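Local atomic coordinates of Tae4 (Agrobacterium tumefaciens, PDB entry 6IJF), a protein that is a type VI secretion amidase effector, which probably cleaves amide bonds of bacterial cell-wall peptidoglycan with a papain-like cysteine peptidase fold. Residues Leu24-Trp35 / Tyr44-Ile54. Sequence-based numbering, arbitrary orientation.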
loop_
_atom_site.group_PDB
_atom_site.type_symbol
_atom_site.label_atom_id
_atom_site.label_comp_id
_atom_site.label_asym_id
_atom_site.label_seq_id
_atom_site.Cartn_x
_atom_site.Cartn_y
_atom_site.Cartn_z
ATOM N N LEU C 24 -5.163 15.326 -14.286
ATOM C CA LEU C 24 -5.691 16.696 -14.227
ATOM C C LEU C 24 -6.457 16.818 -12.905
ATOM O O LEU C 24 -7.370 15.985 -12.702
ATOM C CB LEU C 24 -6.570 16.857 -15.478
ATOM C CG LEU C 24 -6.834 18.286 -15.943
ATOM C CD1 LEU C 24 -5.529 18.931 -16.398
ATOM C CD2 LEU C 24 -7.898 18.301 -17.043
ATOM N N SER C 25 -5.999 17.678 -11.989
ATOM C CA SER C 25 -6.597 17.904 -10.648
ATOM C C SER C 25 -8.050 18.345 -10.805
ATOM O O SER C 25 -8.422 18.823 -11.918
ATOM C CB SER C 25 -5.826 18.949 -9.863
ATOM O OG SER C 25 -5.987 20.199 -10.487
ATOM N N GLN C 26 -8.852 18.235 -9.760
ATOM C CA GLN C 26 -10.264 18.721 -9.827
ATOM C C GLN C 26 -10.235 20.201 -10.220
ATOM O O GLN C 26 -11.013 20.593 -11.066
ATOM C CB GLN C 26 -10.969 18.579 -8.480
ATOM C CG GLN C 26 -12.438 18.944 -8.589
ATOM C CD GLN C 26 -13.041 19.428 -7.297
ATOM O OE1 GLN C 26 -12.440 20.188 -6.557
ATOM N NE2 GLN C 26 -14.262 19.014 -7.043
ATOM N N ARG C 27 -9.315 20.976 -9.639
ATOM C CA ARG C 27 -9.194 22.441 -9.853
ATOM C C ARG C 27 -8.975 22.698 -11.351
ATOM O O ARG C 27 -9.704 23.515 -11.938
ATOM C CB ARG C 27 -8.070 22.961 -8.959
ATOM C CG ARG C 27 -7.734 24.428 -9.145
ATOM C CD ARG C 27 -6.780 24.814 -8.018
ATOM N NE ARG C 27 -5.446 24.228 -8.202
ATOM C CZ ARG C 27 -4.511 24.079 -7.244
ATOM N NH1 ARG C 27 -4.759 24.394 -5.986
ATOM N NH2 ARG C 27 -3.294 23.679 -7.556
ATOM N N ASP C 28 -8.054 21.976 -11.980
ATOM C CA ASP C 28 -7.741 22.152 -13.423
ATOM C C ASP C 28 -8.879 21.608 -14.281
ATOM O O ASP C 28 -9.227 22.245 -15.284
ATOM C CB ASP C 28 -6.384 21.529 -13.776
ATOM C CG ASP C 28 -5.192 22.365 -13.282
ATOM O OD1 ASP C 28 -5.297 23.615 -13.283
ATOM O OD2 ASP C 28 -4.201 21.760 -12.841
ATOM N N LEU C 29 -9.418 20.435 -13.948
ATOM C CA LEU C 29 -10.540 19.840 -14.726
ATOM C C LEU C 29 -11.702 20.853 -14.809
ATOM O O LEU C 29 -12.272 21.052 -15.903
ATOM C CB LEU C 29 -10.976 18.559 -14.022
ATOM C CG LEU C 29 -12.195 17.878 -14.626
ATOM C CD1 LEU C 29 -11.811 17.132 -15.893
ATOM C CD2 LEU C 29 -12.833 16.936 -13.624
ATOM N N PHE C 30 -12.102 21.409 -13.674
ATOM C CA PHE C 30 -13.272 22.324 -13.577
ATOM C C PHE C 30 -12.922 23.620 -14.316
ATOM O O PHE C 30 -13.813 24.185 -14.973
ATOM C CB PHE C 30 -13.650 22.544 -12.109
ATOM C CG PHE C 30 -14.460 21.436 -11.474
ATOM C CD1 PHE C 30 -14.498 20.163 -12.019
ATOM C CD2 PHE C 30 -15.134 21.660 -10.287
ATOM C CE1 PHE C 30 -15.205 19.146 -11.396
ATOM C CE2 PHE C 30 -15.858 20.649 -9.677
ATOM C CZ PHE C 30 -15.896 19.389 -10.232
ATOM N N THR C 31 -11.657 24.084 -14.241
ATOM C CA THR C 31 -11.227 25.295 -14.997
ATOM C C THR C 31 -11.399 25.030 -16.493
ATOM O O THR C 31 -11.977 25.880 -17.180
ATOM C CB THR C 31 -9.813 25.751 -14.634
ATOM O OG1 THR C 31 -9.832 25.973 -13.222
ATOM C CG2 THR C 31 -9.410 27.027 -15.353
ATOM N N GLU C 32 -10.974 23.872 -16.997
ATOM C CA GLU C 32 -11.003 23.632 -18.455
ATOM C C GLU C 32 -12.451 23.794 -18.947
ATOM O O GLU C 32 -12.626 24.354 -20.037
ATOM C CB GLU C 32 -10.434 22.266 -18.838
ATOM C CG GLU C 32 -10.437 22.025 -20.331
ATOM C CD GLU C 32 -9.838 20.707 -20.762
ATOM O OE1 GLU C 32 -9.044 20.139 -19.968
ATOM O OE2 GLU C 32 -10.114 20.276 -21.913
ATOM N N ILE C 33 -13.440 23.325 -18.174
ATOM C CA ILE C 33 -14.850 23.235 -18.649
ATOM C C ILE C 33 -15.679 24.408 -18.115
ATOM O O ILE C 33 -16.874 24.478 -18.460
ATOM C CB ILE C 33 -15.484 21.883 -18.300
ATOM C CG1 ILE C 33 -15.588 21.642 -16.794
ATOM C CG2 ILE C 33 -14.741 20.764 -19.012
ATOM C CD1 ILE C 33 -16.396 20.410 -16.440
ATOM N N GLY C 34 -15.076 25.304 -17.340
ATOM C CA GLY C 34 -15.740 26.557 -16.930
ATOM C C GLY C 34 -16.574 26.367 -15.680
ATOM O O GLY C 34 -17.529 27.126 -15.492
ATOM N N TRP C 35 -16.207 25.421 -14.816
ATOM C CA TRP C 35 -16.953 25.133 -13.563
ATOM C C TRP C 35 -16.148 25.583 -12.353
ATOM O O TRP C 35 -16.264 24.920 -11.300
ATOM C CB TRP C 35 -17.254 23.643 -13.453
ATOM C CG TRP C 35 -18.205 23.106 -14.458
ATOM C CD1 TRP C 35 -18.607 23.653 -15.642
ATOM C CD2 TRP C 35 -18.862 21.838 -14.354
ATOM N NE1 TRP C 35 -19.477 22.806 -16.279
ATOM C CE2 TRP C 35 -19.646 21.685 -15.513
ATOM C CE3 TRP C 35 -18.858 20.825 -13.393
ATOM C CZ2 TRP C 35 -20.427 20.552 -15.725
ATOM C CZ3 TRP C 35 -19.636 19.709 -13.605
ATOM C CH2 TRP C 35 -20.405 19.576 -14.757
ATOM N N TYR C 44 -19.819 18.415 -5.675
ATOM C CA TYR C 44 -18.985 18.181 -6.886
ATOM C C TYR C 44 -17.649 17.520 -6.531
ATOM O O TYR C 44 -16.742 17.494 -7.403
ATOM C CB TYR C 44 -18.832 19.501 -7.636
ATOM C CG TYR C 44 -20.158 19.983 -8.159
ATOM C CD1 TYR C 44 -20.685 19.460 -9.329
ATOM C CD2 TYR C 44 -20.924 20.899 -7.450
ATOM C CE1 TYR C 44 -21.924 19.861 -9.802
ATOM C CE2 TYR C 44 -22.169 21.314 -7.913
ATOM C CZ TYR C 44 -22.665 20.796 -9.094
ATOM O OH TYR C 44 -23.875 21.178 -9.593
ATOM N N HIS C 45 -17.535 16.947 -5.333
ATOM C CA HIS C 45 -16.278 16.266 -4.905
ATOM C C HIS C 45 -15.969 15.078 -5.825
ATOM O O HIS C 45 -14.763 14.828 -6.072
ATOM C CB HIS C 45 -16.372 15.840 -3.434
ATOM C CG HIS C 45 -16.018 16.948 -2.498
ATOM N ND1 HIS C 45 -16.612 17.083 -1.261
ATOM C CD2 HIS C 45 -15.142 17.977 -2.609
ATOM C CE1 HIS C 45 -16.109 18.137 -0.652
ATOM N NE2 HIS C 45 -15.216 18.706 -1.459
ATOM N N ASN C 46 -16.997 14.328 -6.226
ATOM C CA ASN C 46 -16.840 13.035 -6.938
ATOM C C ASN C 46 -16.869 13.317 -8.442
ATOM O O ASN C 46 -17.929 13.663 -8.965
ATOM C CB ASN C 46 -17.842 11.995 -6.437
ATOM C CG ASN C 46 -17.696 11.776 -4.948
ATOM O OD1 ASN C 46 -18.680 11.851 -4.218
ATOM N ND2 ASN C 46 -16.471 11.599 -4.490
ATOM N N THR C 47 -15.724 13.212 -9.108
ATOM C CA THR C 47 -15.515 13.703 -10.500
ATOM C C THR C 47 -15.569 12.572 -11.518
ATOM O O THR C 47 -15.423 12.880 -12.718
ATOM C CB THR C 47 -14.182 14.469 -10.558
ATOM O OG1 THR C 47 -13.152 13.523 -10.265
ATOM C CG2 THR C 47 -14.126 15.627 -9.582
ATOM N N CYS C 48 -15.789 11.308 -11.114
ATOM C CA CYS C 48 -15.544 10.142 -12.022
ATOM C C CYS C 48 -16.430 10.245 -13.267
ATOM O O CYS C 48 -15.905 10.002 -14.378
ATOM C CB CYS C 48 -15.725 8.798 -11.323
ATOM S SG CYS C 48 -17.425 8.402 -10.788
ATOM N N ALA C 49 -17.715 10.614 -13.122
ATOM C CA ALA C 49 -18.670 10.643 -14.256
ATOM C C ALA C 49 -18.422 11.876 -15.166
ATOM O O ALA C 49 -18.597 11.745 -16.407
ATOM C CB ALA C 49 -20.106 10.610 -13.757
ATOM N N ILE C 50 -17.992 13.002 -14.604
ATOM C CA ILE C 50 -17.487 14.187 -15.376
ATOM C C ILE C 50 -16.313 13.762 -16.269
ATOM O O ILE C 50 -16.293 14.076 -17.482
ATOM C CB ILE C 50 -17.070 15.319 -14.419
ATOM C CG1 ILE C 50 -18.241 15.791 -13.563
ATOM C CG2 ILE C 50 -16.440 16.469 -15.181
ATOM C CD1 ILE C 50 -17.825 16.615 -12.361
ATOM N N ARG C 51 -15.357 13.036 -15.700
ATOM C CA ARG C 51 -14.119 12.658 -16.430
ATOM C C ARG C 51 -14.495 11.713 -17.573
ATOM O O ARG C 51 -14.007 11.902 -18.711
ATOM C CB ARG C 51 -13.088 12.081 -15.451
ATOM C CG ARG C 51 -12.612 13.103 -14.438
ATOM C CD ARG C 51 -11.722 12.516 -13.352
ATOM N NE ARG C 51 -11.288 13.529 -12.409
ATOM C CZ ARG C 51 -10.229 14.317 -12.584
ATOM N NH1 ARG C 51 -9.510 14.218 -13.691
ATOM N NH2 ARG C 51 -9.877 15.165 -11.638
ATOM N N VAL C 52 -15.374 10.732 -17.327
ATOM C CA VAL C 52 -15.791 9.797 -18.414
ATOM C C VAL C 52 -16.638 10.544 -19.465
ATOM O O VAL C 52 -16.398 10.310 -20.689
ATOM C CB VAL C 52 -16.481 8.534 -17.870
ATOM C CG1 VAL C 52 -17.085 7.717 -19.016
ATOM C CG2 VAL C 52 -15.508 7.677 -17.060
ATOM N N SER C 53 -17.546 11.425 -19.052
ATOM C CA SER C 53 -18.342 12.285 -19.992
ATOM C C SER C 53 -17.404 13.039 -20.941
ATOM O O SER C 53 -17.588 12.957 -22.168
ATOM C CB SER C 53 -19.218 13.266 -19.254
ATOM O OG SER C 53 -20.168 12.629 -18.446
ATOM N N ILE C 54 -16.359 13.669 -20.409
ATOM C CA ILE C 54 -15.405 14.503 -21.207
ATOM C C ILE C 54 -14.680 13.626 -22.228
ATOM O O ILE C 54 -14.561 14.050 -23.405
ATOM C CB ILE C 54 -14.448 15.250 -20.276
ATOM C CG1 ILE C 54 -15.204 16.370 -19.574
ATOM C CG2 ILE C 54 -13.237 15.762 -21.033
ATOM C CD1 ILE C 54 -14.523 16.920 -18.362
#
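Arg51, Leu29, Ile50 and Phe30 carry the packing of helix 26-33 against helix 48-58, the helix whose N-terminal end carries the probable nucleophile Cys48, as in papain-like (clan CA) amidases. The two axes cross at 48°, with 11.7 Å between them at closest approach. Arg51 meets Leu24 end-on: NH1 and NH2 both bond to Leu24 O, at 2.9 and 2.8 Å, in its carbonyl plane and close to the guanidinium plane. At another edge of the guanidinium, also in its plane, NE donates to Thr47 OG1 one turn back, a straight bond of 163°, and NH1 has a further acceptor in Pro14 O. These edge bonds fix the rotation of the guanidinium, while Leu29 CD2 lies 3.8 Å from Arg51 CZ over the centre of one face. Leu29 CD1 continues the apolar seam to Ile54 CD1, which also touches Ile33 CG2. Ile50 packs against four side chains, Leu29, Phe30 and Ile33 of helix 26-33 and Trp35 just after it: CG2 meets Leu29 and Ile33, and CD1 touches both Phe30 CE1 and Trp35 CZ3. Phe30 CG is anti to the carbonyl carbon (chi1 -80°), which carries the ring across to Tyr44, with CE2 3.8 Å from Tyr44 CB, and Tyr44 O lies near its ring plane at the edge. Gln26 CG covers the centre of one face of this ring. Beyond the helices, Ile80 of strand 79-80 touches Trp35, Ile50 and Ile54, whereas Thr47 OG1 also bonds an acidic side chain of the chain of another protein. The Cys48 side chain starts out away from 24-35 and touches His132; with Asp134 they may form a Cys-His-Asp triad. At the turn before helix 48-58, Gln26 NE2 makes a weak, bent hydrogen bond of 2.9 Å to Tyr44 O.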